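Local structure of glycosylation Associate Protein 1 (Streptococcus agalactiae serotype V, 6OYC) at residues R259-A262 with H263-L266; S362-L365 with T366-Y369; K432-L436 with Y437-A441; I453-E456 with F457-H460; T485-N488 with R489-Y493. The protein probably works in the accessory Sec system as a GT-B-like protein that helps glycosylated surface proteins to be modified and secreted, in complex with its Gap partners. All blocks are in the same frame, centred on the assembly; numbering follows the deposited sequence.

Contact 1. Residues R259-A262 with H263-L266. With SO4 (sulfate ion), chain J.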
loop_
_atom_site.group_PDB
_atom_site.type_symbol
_atom_site.label_atom_id
_atom_site.label_comp_id
_atom_site.label_asym_id
_atom_site.label_seq_id
_atom_site.Cartn_x
_atom_site.Cartn_y
_atom_site.Cartn_z
ATOM N N ARG A 259 6.713 -8.380 -1.902
ATOM C CA ARG A 259 5.773 -9.279 -2.570
ATOM C C ARG A 259 6.399 -10.606 -2.980
ATOM O O ARG A 259 5.747 -11.644 -2.913
ATOM C CB ARG A 259 5.216 -8.609 -3.827
ATOM C CG ARG A 259 4.278 -9.465 -4.653
ATOM C CD ARG A 259 3.783 -8.702 -5.889
ATOM N NE ARG A 259 4.863 -8.447 -6.843
ATOM C CZ ARG A 259 5.336 -7.237 -7.138
ATOM N NH1 ARG A 259 4.816 -6.151 -6.565
ATOM N NH2 ARG A 259 6.327 -7.108 -8.016
ATOM N N ASN A 260 7.653 -10.612 -3.392
ATOM C CA ASN A 260 8.203 -11.758 -4.083
ATOM C C ASN A 260 9.117 -12.567 -3.178
ATOM O O ASN A 260 9.970 -12.010 -2.484
ATOM C CB ASN A 260 8.930 -11.297 -5.341
ATOM C CG ASN A 260 7.963 -10.724 -6.359
ATOM O OD1 ASN A 260 8.147 -9.616 -6.876
ATOM N ND2 ASN A 260 6.888 -11.465 -6.613
ATOM N N ASN A 261 8.910 -13.879 -3.179
ATOM C CA ASN A 261 9.875 -14.819 -2.631
ATOM C C ASN A 261 10.995 -15.061 -3.651
ATOM O O ASN A 261 10.749 -15.581 -4.749
ATOM C CB ASN A 261 9.160 -16.115 -2.268
ATOM C CG ASN A 261 10.024 -17.042 -1.467
ATOM O OD1 ASN A 261 11.219 -17.181 -1.734
ATOM N ND2 ASN A 261 9.429 -17.683 -0.473
ATOM N N ALA A 262 12.223 -14.676 -3.284
ATOM C CA ALA A 262 13.370 -14.837 -4.174
ATOM C C ALA A 262 13.487 -16.264 -4.714
ATOM O O ALA A 262 13.770 -16.470 -5.906
ATOM C CB ALA A 262 14.646 -14.444 -3.436
ATOM N N HIS A 263 13.278 -17.265 -3.851
ATOM C CA HIS A 263 13.317 -18.642 -4.324
ATOM C C HIS A 263 12.305 -18.861 -5.445
ATOM O O HIS A 263 12.616 -19.507 -6.453
ATOM C CB HIS A 263 13.047 -19.615 -3.176
ATOM C CG HIS A 263 12.787 -21.020 -3.634
ATOM N ND1 HIS A 263 13.799 -21.896 -3.967
ATOM C CD2 HIS A 263 11.626 -21.685 -3.852
ATOM C CE1 HIS A 263 13.273 -23.048 -4.347
ATOM N NE2 HIS A 263 11.955 -22.948 -4.283
ATOM N N ASN A 264 11.086 -18.333 -5.281
ATOM C CA ASN A 264 10.075 -18.483 -6.320
ATOM C C ASN A 264 10.487 -17.769 -7.597
ATOM O O ASN A 264 10.250 -18.268 -8.699
ATOM C CB ASN A 264 8.727 -17.949 -5.837
ATOM C CG ASN A 264 8.056 -18.878 -4.851
ATOM O OD1 ASN A 264 8.570 -19.960 -4.543
ATOM N ND2 ASN A 264 6.894 -18.468 -4.357
ATOM N N VAL A 265 11.092 -16.588 -7.472
ATOM C CA VAL A 265 11.593 -15.906 -8.657
ATOM C C VAL A 265 12.650 -16.764 -9.349
ATOM O O VAL A 265 12.529 -17.097 -10.534
ATOM C CB VAL A 265 12.142 -14.518 -8.293
ATOM C CG1 VAL A 265 12.776 -13.888 -9.525
ATOM C CG2 VAL A 265 11.023 -13.642 -7.723
ATOM N N LEU A 266 13.691 -17.151 -8.608
ATOM C CA LEU A 266 14.824 -17.860 -9.193
ATOM C C LEU A 266 14.457 -19.229 -9.722
ATOM O O LEU A 266 15.257 -19.821 -10.451
ATOM C CB LEU A 266 15.934 -18.024 -8.167
ATOM C CG LEU A 266 16.457 -16.696 -7.665
ATOM C CD1 LEU A 266 17.095 -16.870 -6.291
ATOM C CD2 LEU A 266 17.442 -16.190 -8.697
HETATM S S SO4 J . 5.645 -15.058 -5.984
HETATM O O1 SO4 J . 5.040 -14.461 -7.179
HETATM O O2 SO4 J . 5.944 -16.474 -6.212
HETATM O O3 SO4 J . 6.902 -14.349 -5.666
HETATM O O4 SO4 J . 4.726 -14.901 -4.839
#
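His263 meets Asn261 where the loop after strand 250-255 enters helix 262-267: His263 N gives its hydrogen to Asn261 OD1 at 3.0 Å. This capping bond is bent, 130° at the hydrogen. With Asn261 CG turned away from its own N (chi1 -169°), the amide lies alongside the imidazole of His263, both pointing the same way with their planes 70° apart.

One residue on, Asn264 reaches back beside the loop to a sulfate ion, probably picked up from the crystallisation liquor. Asn264 ND2 donates to sulfate O2 over 2.9 Å, while sulfate O3 takes two donors from the loop, Asn260 ND2 at 3.0 Å and the backbone N of Asn261. Gln236 N adds another bond to the ion. The amide of Asn260 is itself held from both ends by the backbone, ND2 by Phe234 O and OD1 by Phe256 N.

Val265 turns inward. Its N closes the first helical turn on Asn261 O (2.9 Å), and CG2 rests 3.9 Å from Asn260 CB, within a patch that includes Val255 and Leu289. Leu266 repeats the backbone pattern, N to Ala262 O at 2.8 Å, and lays its CG against that same oxygen.

An asparagine N-cap is a common way to begin a helix, and the sulfate is an incidental ligand beside it; the cap follows strand 250-255 of the seven-stranded parallel sheet, in the Rossmann-like manner expected of a GT-B-type domain.

Contact 2. Residues S362-L365 with T366-Y369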
loop_
_atom_site.group_PDB
_atom_site.type_symbol
_atom_site.label_atom_id
_atom_site.label_comp_id
_atom_site.label_asym_id
_atom_site.label_seq_id
_atom_site.Cartn_x
_atom_site.Cartn_y
_atom_site.Cartn_z
ATOM N N SER A 362 -3.624 -4.835 21.237
ATOM C CA SER A 362 -2.162 -4.847 21.234
ATOM C C SER A 362 -1.599 -3.429 21.330
ATOM O O SER A 362 -0.741 -3.143 22.174
ATOM C CB SER A 362 -1.655 -5.566 19.979
ATOM O OG SER A 362 -0.334 -5.176 19.659
ATOM N N ARG A 363 -2.097 -2.515 20.491
ATOM C CA ARG A 363 -1.655 -1.124 20.547
ATOM C C ARG A 363 -1.910 -0.511 21.919
ATOM O O ARG A 363 -1.041 0.177 22.472
ATOM C CB ARG A 363 -2.362 -0.319 19.457
ATOM C CG ARG A 363 -1.533 0.765 18.849
ATOM C CD ARG A 363 -2.205 1.349 17.626
ATOM N NE ARG A 363 -3.570 1.799 17.891
ATOM C CZ ARG A 363 -4.650 1.326 17.274
ATOM N NH1 ARG A 363 -4.542 0.361 16.361
ATOM N NH2 ARG A 363 -5.847 1.803 17.585
ATOM N N GLN A 364 -3.090 -0.763 22.493
ATOM C CA GLN A 364 -3.418 -0.214 23.807
ATOM C C GLN A 364 -2.414 -0.665 24.855
ATOM O O GLN A 364 -1.969 0.137 25.681
ATOM C CB GLN A 364 -4.839 -0.632 24.204
ATOM C CG GLN A 364 -5.379 0.028 25.462
ATOM C CD GLN A 364 -5.525 1.530 25.316
ATOM O OE1 GLN A 364 -6.217 2.017 24.421
ATOM N NE2 GLN A 364 -4.868 2.274 26.200
ATOM N N LEU A 365 -2.034 -1.944 24.824
ATOM C CA LEU A 365 -1.061 -2.467 25.780
ATOM C C LEU A 365 0.296 -1.793 25.623
ATOM O O LEU A 365 0.934 -1.438 26.619
ATOM C CB LEU A 365 -0.929 -3.980 25.606
ATOM C CG LEU A 365 -2.109 -4.779 26.167
ATOM C CD1 LEU A 365 -1.745 -6.227 26.220
ATOM C CD2 LEU A 365 -2.491 -4.276 27.560
ATOM N N THR A 366 0.759 -1.631 24.378
ATOM C CA THR A 366 2.005 -0.911 24.120
ATOM C C THR A 366 1.951 0.518 24.654
ATOM O O THR A 366 2.930 1.012 25.239
ATOM C CB THR A 366 2.279 -0.899 22.624
ATOM O OG1 THR A 366 2.448 -2.242 22.178
ATOM C CG2 THR A 366 3.513 -0.072 22.288
ATOM N N TYR A 367 0.823 1.209 24.432
ATOM C CA TYR A 367 0.651 2.559 24.960
ATOM C C TYR A 367 0.582 2.548 26.483
ATOM O O TYR A 367 1.204 3.385 27.142
ATOM C CB TYR A 367 -0.611 3.202 24.371
ATOM C CG TYR A 367 -0.900 4.538 24.992
ATOM C CD1 TYR A 367 -0.209 5.674 24.586
ATOM C CD2 TYR A 367 -1.822 4.663 26.017
ATOM C CE1 TYR A 367 -0.448 6.909 25.171
ATOM C CE2 TYR A 367 -2.068 5.888 26.609
ATOM C CZ TYR A 367 -1.377 7.009 26.186
ATOM O OH TYR A 367 -1.629 8.225 26.779
ATOM N N ASP A 368 -0.180 1.604 27.053
ATOM C CA ASP A 368 -0.268 1.471 28.505
ATOM C C ASP A 368 1.102 1.236 29.112
ATOM O O ASP A 368 1.445 1.836 30.136
ATOM C CB ASP A 368 -1.197 0.315 28.887
ATOM C CG ASP A 368 -2.659 0.647 28.703
ATOM O OD1 ASP A 368 -2.991 1.838 28.620
ATOM O OD2 ASP A 368 -3.476 -0.289 28.659
ATOM N N TYR A 369 1.904 0.368 28.496
ATOM C CA TYR A 369 3.236 0.141 29.038
ATOM C C TYR A 369 4.096 1.394 28.922
ATOM O O TYR A 369 4.796 1.756 29.873
ATOM C CB TYR A 369 3.907 -1.049 28.356
ATOM C CG TYR A 369 5.266 -1.313 28.940
ATOM C CD1 TYR A 369 5.422 -2.098 30.080
ATOM C CD2 TYR A 369 6.393 -0.738 28.381
ATOM C CE1 TYR A 369 6.684 -2.313 30.629
ATOM C CE2 TYR A 369 7.636 -0.935 28.915
ATOM C CZ TYR A 369 7.787 -1.721 30.031
ATOM O OH TYR A 369 9.055 -1.893 30.526
#
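Gln364 brings the NH2 end of its carboxamide across to the carboxylate of Asp368, one turn further along helix 360-375. With CG directed away from the backbone N and the chain then bent (chi2 64°), its end swings forward along the helix and NE2 donates to Asp368 OD1 at 3.1 Å. The acceptor lies in the plane of the amide, but the donor comes down on OD1 from above the carboxylate plane, 45° out of it; the two flat groups are twisted 46° against each other. NE2 also passes Tyr367 CD2 at 3.9 Å.

Asp368 in turn leans back over the carbonyl of Gln364, its CG 3.1 Å from Gln364 O. That oxygen is engaged by Asp368 N at 2.7 Å, so the same two residues are tied through both backbone and side chains. On another side of the helix Thr366 sets its hydroxyl beside its own N, and OG1 makes a weak bond to Ser362 O, which also receives Thr366 N at 3.1 Å.

The tyrosine rings lead away from the contact into the rest of the fold: Tyr367 meets Phe408 edge to face, and Tyr369 stacks with His329. A neutral amide answering a carboxylate from off its plane, on an exposed flank, implies a modest bond that probably adds a little to a helix already held by its backbone.

Contact 3. Residues K432-L436 with Y437-A441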
loop_
_atom_site.group_PDB
_atom_site.type_symbol
_atom_site.label_atom_id
_atom_site.label_comp_id
_atom_site.label_asym_id
_atom_site.label_seq_id
_atom_site.Cartn_x
_atom_site.Cartn_y
_atom_site.Cartn_z
ATOM N N LYS A 432 14.894 -5.325 15.040
ATOM C CA LYS A 432 15.633 -6.107 14.051
ATOM C C LYS A 432 14.943 -6.179 12.704
ATOM O O LYS A 432 15.598 -6.548 11.731
ATOM C CB LYS A 432 15.896 -7.529 14.542
ATOM C CG LYS A 432 16.294 -7.625 15.999
ATOM C CD LYS A 432 16.158 -9.060 16.481
ATOM C CE LYS A 432 16.280 -9.125 17.974
ATOM N NZ LYS A 432 17.672 -9.397 18.379
ATOM N N ILE A 433 13.653 -5.845 12.616
ATOM C CA ILE A 433 12.942 -5.802 11.335
ATOM C C ILE A 433 12.306 -4.425 11.177
ATOM O O ILE A 433 11.112 -4.255 11.468
ATOM C CB ILE A 433 11.877 -6.905 11.233
ATOM C CG1 ILE A 433 12.428 -8.236 11.743
ATOM C CG2 ILE A 433 11.397 -7.050 9.788
ATOM C CD1 ILE A 433 11.369 -9.305 11.946
ATOM N N PRO A 434 13.060 -3.415 10.755
ATOM C CA PRO A 434 12.488 -2.072 10.669
ATOM C C PRO A 434 11.407 -2.008 9.606
ATOM O O PRO A 434 11.428 -2.740 8.613
ATOM C CB PRO A 434 13.690 -1.181 10.322
ATOM C CG PRO A 434 14.783 -2.083 9.960
ATOM C CD PRO A 434 14.521 -3.405 10.612
ATOM N N ASP A 435 10.427 -1.143 9.859
ATOM C CA ASP A 435 9.308 -0.959 8.945
ATOM C C ASP A 435 9.792 -0.498 7.564
ATOM O O ASP A 435 10.568 0.460 7.438
ATOM C CB ASP A 435 8.318 0.045 9.545
ATOM C CG ASP A 435 7.129 0.310 8.629
ATOM O OD1 ASP A 435 6.293 -0.592 8.487
ATOM O OD2 ASP A 435 7.038 1.409 8.039
ATOM N N LEU A 436 9.333 -1.200 6.528
ATOM C CA LEU A 436 9.806 -0.937 5.172
ATOM C C LEU A 436 9.370 0.438 4.689
ATOM O O LEU A 436 10.188 1.210 4.166
ATOM C CB LEU A 436 9.297 -2.017 4.214
ATOM C CG LEU A 436 9.582 -1.711 2.735
ATOM C CD1 LEU A 436 11.088 -1.731 2.518
ATOM C CD2 LEU A 436 8.874 -2.679 1.766
ATOM N N TYR A 437 8.078 0.761 4.833
ATOM C CA TYR A 437 7.608 2.027 4.297
ATOM C C TYR A 437 8.314 3.197 4.979
ATOM O O TYR A 437 8.647 4.192 4.329
ATOM C CB TYR A 437 6.089 2.169 4.430
ATOM C CG TYR A 437 5.689 3.471 3.765
ATOM C CD1 TYR A 437 5.748 3.604 2.382
ATOM C CD2 TYR A 437 5.353 4.594 4.509
ATOM C CE1 TYR A 437 5.430 4.810 1.749
ATOM C CE2 TYR A 437 5.028 5.816 3.875
ATOM C CZ TYR A 437 5.073 5.912 2.500
ATOM O OH TYR A 437 4.772 7.097 1.855
ATOM N N THR A 438 8.567 3.084 6.285
ATOM C CA THR A 438 9.307 4.117 7.007
ATOM C C THR A 438 10.705 4.305 6.427
ATOM O O THR A 438 11.181 5.439 6.295
ATOM C CB THR A 438 9.378 3.761 8.495
ATOM O OG1 THR A 438 8.049 3.653 9.016
ATOM C CG2 THR A 438 10.131 4.825 9.288
ATOM N N GLN A 439 11.382 3.206 6.079
ATOM C CA GLN A 439 12.689 3.317 5.432
ATOM C C GLN A 439 12.581 4.052 4.099
ATOM O O GLN A 439 13.393 4.937 3.800
ATOM C CB GLN A 439 13.299 1.934 5.224
ATOM C CG GLN A 439 13.620 1.199 6.494
ATOM C CD GLN A 439 14.215 -0.158 6.213
ATOM O OE1 GLN A 439 13.530 -1.076 5.731
ATOM N NE2 GLN A 439 15.502 -0.292 6.484
ATOM N N ILE A 440 11.588 3.682 3.276
ATOM C CA ILE A 440 11.376 4.358 1.994
ATOM C C ILE A 440 11.118 5.838 2.208
ATOM O O ILE A 440 11.649 6.688 1.483
ATOM C CB ILE A 440 10.213 3.705 1.225
ATOM C CG1 ILE A 440 10.627 2.333 0.681
ATOM C CG2 ILE A 440 9.730 4.618 0.103
ATOM C CD1 ILE A 440 9.440 1.414 0.460
ATOM N N ALA A 441 10.279 6.169 3.194
ATOM C CA ALA A 441 10.006 7.569 3.489
ATOM C C ALA A 441 11.285 8.299 3.895
ATOM O O ALA A 441 11.480 9.471 3.548
ATOM C CB ALA A 441 8.940 7.667 4.581
HETATM O O HOH W 1 12.775 -4.248 6.885
HETATM O O HOH W 2 5.922 -0.994 5.726
#
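Asp435 OD2 is gripped twice by one residue, Thr438: the hydroxyl OG1 donates to it at 2.6 Å and the backbone N at 2.9 Å. Both donors arrive on the anti side of the carboxylate but from opposite faces, OG1 23° and N 32° out of the plane, so the oxygen sits clasped between them. The side chain gets there because Asp435 CG points away from its own N (chi1 179°), which brings the carboxylate forward over the coming turn. Thr438 OG1 has a further partner in Tyr356 OH. The other oxygen, Asp435 OD1, accepts from a water at 2.8 Å that in turn takes the hydrogen of Tyr437 N, so the carboxylate serves two N-H groups of the helix start, Thr438 directly and Tyr437 through the water.

This is a classical aspartate N-cap, placed where the loop after strand 426-428 of the second parallel sheet runs into helix 436-445, a strand-loop-helix step of the Rossmann-like kind found in GT-B proteins. Asp435 N is fixed from behind by Asp429 OD2.

Gln439 N closes the first turn on Asp435 O at 3.2 Å. Its side chain runs back extended toward the loop, CG passing 3.3 Å from Asp435 O and NE2 approaching the Pro434 ring; a second water bonds to Pro434 O, and weakly to Gln439 OE1. Next to it the apolar flank begins, with Leu436 CG against Ile440 CD1 at 3.9 Å. Tyr437 leads its ring away onto helix 414-420, with Tyr437 OH hydrogen-bonded to Asp304 OD2.

Contact 4. Residues I453-E456 with F457-H460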
loop_
_atom_site.group_PDB
_atom_site.type_symbol
_atom_site.label_atom_id
_atom_site.label_comp_id
_atom_site.label_asym_id
_atom_site.label_seq_id
_atom_site.Cartn_x
_atom_site.Cartn_y
_atom_site.Cartn_z
ATOM N N ILE A 453 20.698 -2.354 12.607
ATOM C CA ILE A 453 21.121 -3.344 11.629
ATOM C C ILE A 453 21.481 -2.627 10.339
ATOM O O ILE A 453 21.047 -1.502 10.084
ATOM C CB ILE A 453 20.030 -4.396 11.353
ATOM C CG1 ILE A 453 18.928 -3.777 10.484
ATOM C CG2 ILE A 453 19.441 -4.907 12.652
ATOM C CD1 ILE A 453 17.774 -4.703 10.203
ATOM N N LEU A 454 22.289 -3.296 9.527
ATOM C CA LEU A 454 22.568 -2.806 8.192
ATOM C C LEU A 454 21.374 -3.077 7.291
ATOM O O LEU A 454 20.747 -4.137 7.354
ATOM C CB LEU A 454 23.820 -3.472 7.617
ATOM C CG LEU A 454 24.359 -2.955 6.273
ATOM C CD1 LEU A 454 23.707 -3.647 5.046
ATOM C CD2 LEU A 454 24.242 -1.420 6.186
ATOM N N THR A 455 21.069 -2.101 6.449
ATOM C CA THR A 455 19.988 -2.174 5.484
ATOM C C THR A 455 20.514 -1.588 4.191
ATOM O O THR A 455 21.513 -0.868 4.179
ATOM C CB THR A 455 18.739 -1.393 5.952
ATOM O OG1 THR A 455 19.028 0.015 5.968
ATOM C CG2 THR A 455 18.313 -1.827 7.369
ATOM N N GLU A 456 19.834 -1.885 3.095
ATOM C CA GLU A 456 20.231 -1.224 1.865
ATOM C C GLU A 456 19.827 0.246 1.839
ATOM O O GLU A 456 20.242 0.971 0.927
ATOM C CB GLU A 456 19.637 -1.966 0.667
ATOM C CG GLU A 456 19.963 -3.450 0.634
ATOM C CD GLU A 456 19.804 -4.025 -0.763
ATOM O OE1 GLU A 456 19.252 -3.302 -1.628
ATOM O OE2 GLU A 456 20.229 -5.184 -0.997
ATOM N N PHE A 457 19.045 0.707 2.810
ATOM C CA PHE A 457 18.509 2.062 2.788
ATOM C C PHE A 457 19.429 3.098 3.405
ATOM O O PHE A 457 19.284 4.288 3.101
ATOM C CB PHE A 457 17.169 2.111 3.531
ATOM C CG PHE A 457 16.063 1.460 2.785
ATOM C CD1 PHE A 457 15.294 2.193 1.885
ATOM C CD2 PHE A 457 15.819 0.101 2.939
ATOM C CE1 PHE A 457 14.282 1.590 1.182
ATOM C CE2 PHE A 457 14.808 -0.507 2.236
ATOM C CZ PHE A 457 14.038 0.234 1.361
ATOM N N VAL A 458 20.328 2.693 4.292
ATOM C CA VAL A 458 21.108 3.627 5.093
ATOM C C VAL A 458 22.580 3.335 4.867
ATOM O O VAL A 458 23.010 2.180 4.960
ATOM C CB VAL A 458 20.760 3.523 6.590
ATOM C CG1 VAL A 458 21.784 4.285 7.423
ATOM C CG2 VAL A 458 19.348 4.031 6.850
ATOM N N GLU A 459 23.339 4.372 4.538
ATOM C CA GLU A 459 24.792 4.335 4.616
ATOM C C GLU A 459 25.199 5.023 5.915
ATOM O O GLU A 459 24.853 6.189 6.135
ATOM C CB GLU A 459 25.435 5.014 3.405
ATOM C CG GLU A 459 25.406 4.176 2.128
ATOM C CD GLU A 459 26.218 4.796 1.008
ATOM O OE1 GLU A 459 27.466 4.751 1.078
ATOM O OE2 GLU A 459 25.610 5.341 0.061
ATOM N N HIS A 460 25.893 4.285 6.780
ATOM C CA HIS A 460 26.321 4.798 8.078
ATOM C C HIS A 460 27.004 6.151 7.939
ATOM O O HIS A 460 27.834 6.350 7.050
ATOM C CB HIS A 460 27.267 3.787 8.729
ATOM C CG HIS A 460 27.675 4.141 10.124
ATOM N ND1 HIS A 460 26.766 4.364 11.135
ATOM C CD2 HIS A 460 28.901 4.290 10.682
ATOM C CE1 HIS A 460 27.414 4.635 12.256
ATOM N NE2 HIS A 460 28.709 4.595 12.007
#
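The chain doubles back between Thr455 and Val458: both of these residues are extended, while Glu456 and Phe457 between them take up the angles of a type I turn. Neither half belongs to a helix or strand; the turn lies in the loop that joins strand 449-451 to strand 464-466.

What crosses the bend is the hydroxyl of Thr455. It occupies the crowded position between the backbone N and the carbonyl carbon (chi1 68°), and from there OG1 accepts from Phe457 N at 3.2 Å, the bond that defines an ST turn. The same oxygen lies 3.7 Å from Phe457 CB, at the edge of the phenyl ring, and 4.0 Å from Val458 CB, so the hydroxyl sits inside the bend, close to both Phe457 and Val458. Leu454 CD2 comes no nearer than 4.0 Å to Val458 O.

The side chains then part toward other elements. Phe457 reaches helix 436-445, packing on Leu436, Gln439 and Ile443, and Val458 turns to strand 449-451. Glu456 carries its carboxylate outward to the start of helix 283-292, where OE1 accepts from Leu283 N and OE2 from Asp284 N.

With one rather long and bent bond across the turn (140° at the hydrogen) and few apolar touches, the two halves hold each other lightly; the chemistry implies that the conformation probably depends also on the outward contacts of Glu456 and Phe457.

Contact 5. Residues T485-N488 with R489-Y493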
loop_
_atom_site.group_PDB
_atom_site.type_symbol
_atom_site.label_atom_id
_atom_site.label_comp_id
_atom_site.label_asym_id
_atom_site.label_seq_id
_atom_site.Cartn_x
_atom_site.Cartn_y
_atom_site.Cartn_z
ATOM N N THR A 485 25.880 19.981 10.575
ATOM C CA THR A 485 26.595 19.559 9.378
ATOM C C THR A 485 26.253 18.119 8.993
ATOM O O THR A 485 26.207 17.783 7.803
ATOM C CB THR A 485 28.107 19.749 9.591
ATOM O OG1 THR A 485 28.768 19.846 8.327
ATOM C CG2 THR A 485 28.716 18.608 10.380
ATOM N N ASN A 486 25.988 17.265 9.982
ATOM C CA ASN A 486 25.676 15.873 9.690
ATOM C C ASN A 486 24.295 15.744 9.071
ATOM O O ASN A 486 24.093 14.966 8.128
ATOM C CB ASN A 486 25.778 15.042 10.967
ATOM C CG ASN A 486 27.160 15.099 11.584
ATOM O OD1 ASN A 486 28.171 15.049 10.874
ATOM N ND2 ASN A 486 27.214 15.196 12.910
ATOM N N TRP A 487 23.337 16.518 9.580
ATOM C CA TRP A 487 21.986 16.474 9.042
ATOM C C TRP A 487 21.949 16.944 7.595
ATOM O O TRP A 487 21.294 16.323 6.749
ATOM C CB TRP A 487 21.064 17.319 9.909
ATOM C CG TRP A 487 19.633 17.019 9.687
ATOM C CD1 TRP A 487 18.879 16.073 10.328
ATOM C CD2 TRP A 487 18.767 17.656 8.744
ATOM N NE1 TRP A 487 17.592 16.089 9.841
ATOM C CE2 TRP A 487 17.498 17.052 8.868
ATOM C CE3 TRP A 487 18.941 18.685 7.812
ATOM C CZ2 TRP A 487 16.415 17.442 8.098
ATOM C CZ3 TRP A 487 17.862 19.074 7.053
ATOM C CH2 TRP A 487 16.616 18.458 7.199
ATOM N N ASN A 488 22.654 18.029 7.278
ATOM C CA ASN A 488 22.631 18.495 5.898
ATOM C C ASN A 488 23.355 17.536 4.973
ATOM O O ASN A 488 23.007 17.449 3.791
ATOM C CB ASN A 488 23.231 19.891 5.783
ATOM C CG ASN A 488 22.452 20.914 6.566
ATOM O OD1 ASN A 488 21.220 20.963 6.495
ATOM N ND2 ASN A 488 23.162 21.740 7.326
ATOM N N ARG A 489 24.358 16.815 5.475
ATOM C CA ARG A 489 24.970 15.788 4.641
ATOM C C ARG A 489 23.933 14.761 4.210
ATOM O O ARG A 489 23.997 14.241 3.089
ATOM C CB ARG A 489 26.127 15.114 5.390
ATOM C CG ARG A 489 26.732 13.927 4.638
ATOM C CD ARG A 489 28.200 13.696 4.986
ATOM N NE ARG A 489 28.330 13.019 6.268
ATOM C CZ ARG A 489 28.602 13.635 7.416
ATOM N NH1 ARG A 489 28.798 14.946 7.441
ATOM N NH2 ARG A 489 28.692 12.935 8.540
ATOM N N SER A 490 22.956 14.489 5.082
ATOM C CA SER A 490 21.945 13.479 4.807
ATOM C C SER A 490 20.927 13.982 3.787
ATOM O O SER A 490 20.576 13.267 2.838
ATOM C CB SER A 490 21.254 13.070 6.108
ATOM O OG SER A 490 20.166 12.197 5.846
ATOM N N LEU A 491 20.446 15.212 3.969
ATOM C CA LEU A 491 19.554 15.818 2.982
ATOM C C LEU A 491 20.204 15.859 1.604
ATOM O O LEU A 491 19.583 15.496 0.598
ATOM C CB LEU A 491 19.158 17.223 3.432
ATOM C CG LEU A 491 18.133 18.012 2.608
ATOM C CD1 LEU A 491 16.996 17.131 2.015
ATOM C CD2 LEU A 491 17.573 19.103 3.489
ATOM N N ILE A 492 21.468 16.276 1.546
ATOM C CA ILE A 492 22.165 16.381 0.269
ATOM C C ILE A 492 22.354 15.005 -0.344
ATOM O O ILE A 492 22.278 14.831 -1.568
ATOM C CB ILE A 492 23.511 17.102 0.467
ATOM C CG1 ILE A 492 23.281 18.598 0.661
ATOM C CG2 ILE A 492 24.466 16.804 -0.684
ATOM C CD1 ILE A 492 24.362 19.274 1.483
ATOM N N TYR A 493 22.622 14.008 0.499
ATOM C CA TYR A 493 22.773 12.649 -0.001
ATOM C C TYR A 493 21.475 12.167 -0.624
ATOM O O TYR A 493 21.482 11.543 -1.689
ATOM C CB TYR A 493 23.215 11.738 1.141
ATOM C CG TYR A 493 23.152 10.248 0.887
ATOM C CD1 TYR A 493 21.935 9.566 0.888
ATOM C CD2 TYR A 493 24.317 9.507 0.712
ATOM C CE1 TYR A 493 21.876 8.198 0.681
ATOM C CE2 TYR A 493 24.269 8.127 0.509
ATOM C CZ TYR A 493 23.044 7.479 0.496
ATOM O OH TYR A 493 22.977 6.114 0.291
#
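Asn486 OD1 takes the hydrogen of Arg489 NH2 at 3.2 Å, a bond made between two side chains that run alongside each other on helix 484-502. The amide and the guanidinium stand almost perpendicular, 82° apart, and the donor sits above the carbonyl plane, 37° out of it. Each group has a firmer partner elsewhere: Asn486 ND2 donates to Tyr479 O, and Arg489 NH2 also donates to Arg461 O.

The backbone acceptors are filled in helical fashion. Thr485 O receives Arg489 N at 3.1 Å, and Trp487 O receives Leu491 N at the same separation. Asn488 O accepts from Ile492 N at 3.0 Å. Ser490 N is shared, reaching Asn486 O at 3.3 Å and, weakly, Trp487 O. Ser490 OG is satisfied by Gly446 O.

Trp487 lays its ring corner on Leu491, CZ3 to CD2 at 3.6 Å; the indole swings to this flank because CG is turned away from the backbone N (chi1 -163°). Its NE1 bonds to Arg425 O, and the ring makes a cation-pi contact with the Arg425 side chain.

An apolar i to i+4 contact on a helix near the C-terminus, with polar groups bonded to loops of the second parallel-sheet domain, is consistent with a GT-B-type fold.

Overall arrangement
All five contacts are local, within one turn of chain, yet they differ with their place. Contacts 1 and 3 are helix starts capped by a side chain after strands of the two parallel sheets, one by a neutral amide beside a sulfate, the other by a carboxylate; both are partly buried. Contacts 2 and 5 lie within helices: 2 is a surface pairing of amide and acid, 5 is partly buried, with a tryptophan among its buried residues. Contact 4 is a surface turn that binds its neighbours, its Ile453 packing against Pro434 of contact 3, and Glu459 OE2 probably hydrogen-bonding Tyr493 OH of contact 5 at 2.8 Å. Contact 2 stands apart, about 13 Å from contact 3 at the nearest atoms.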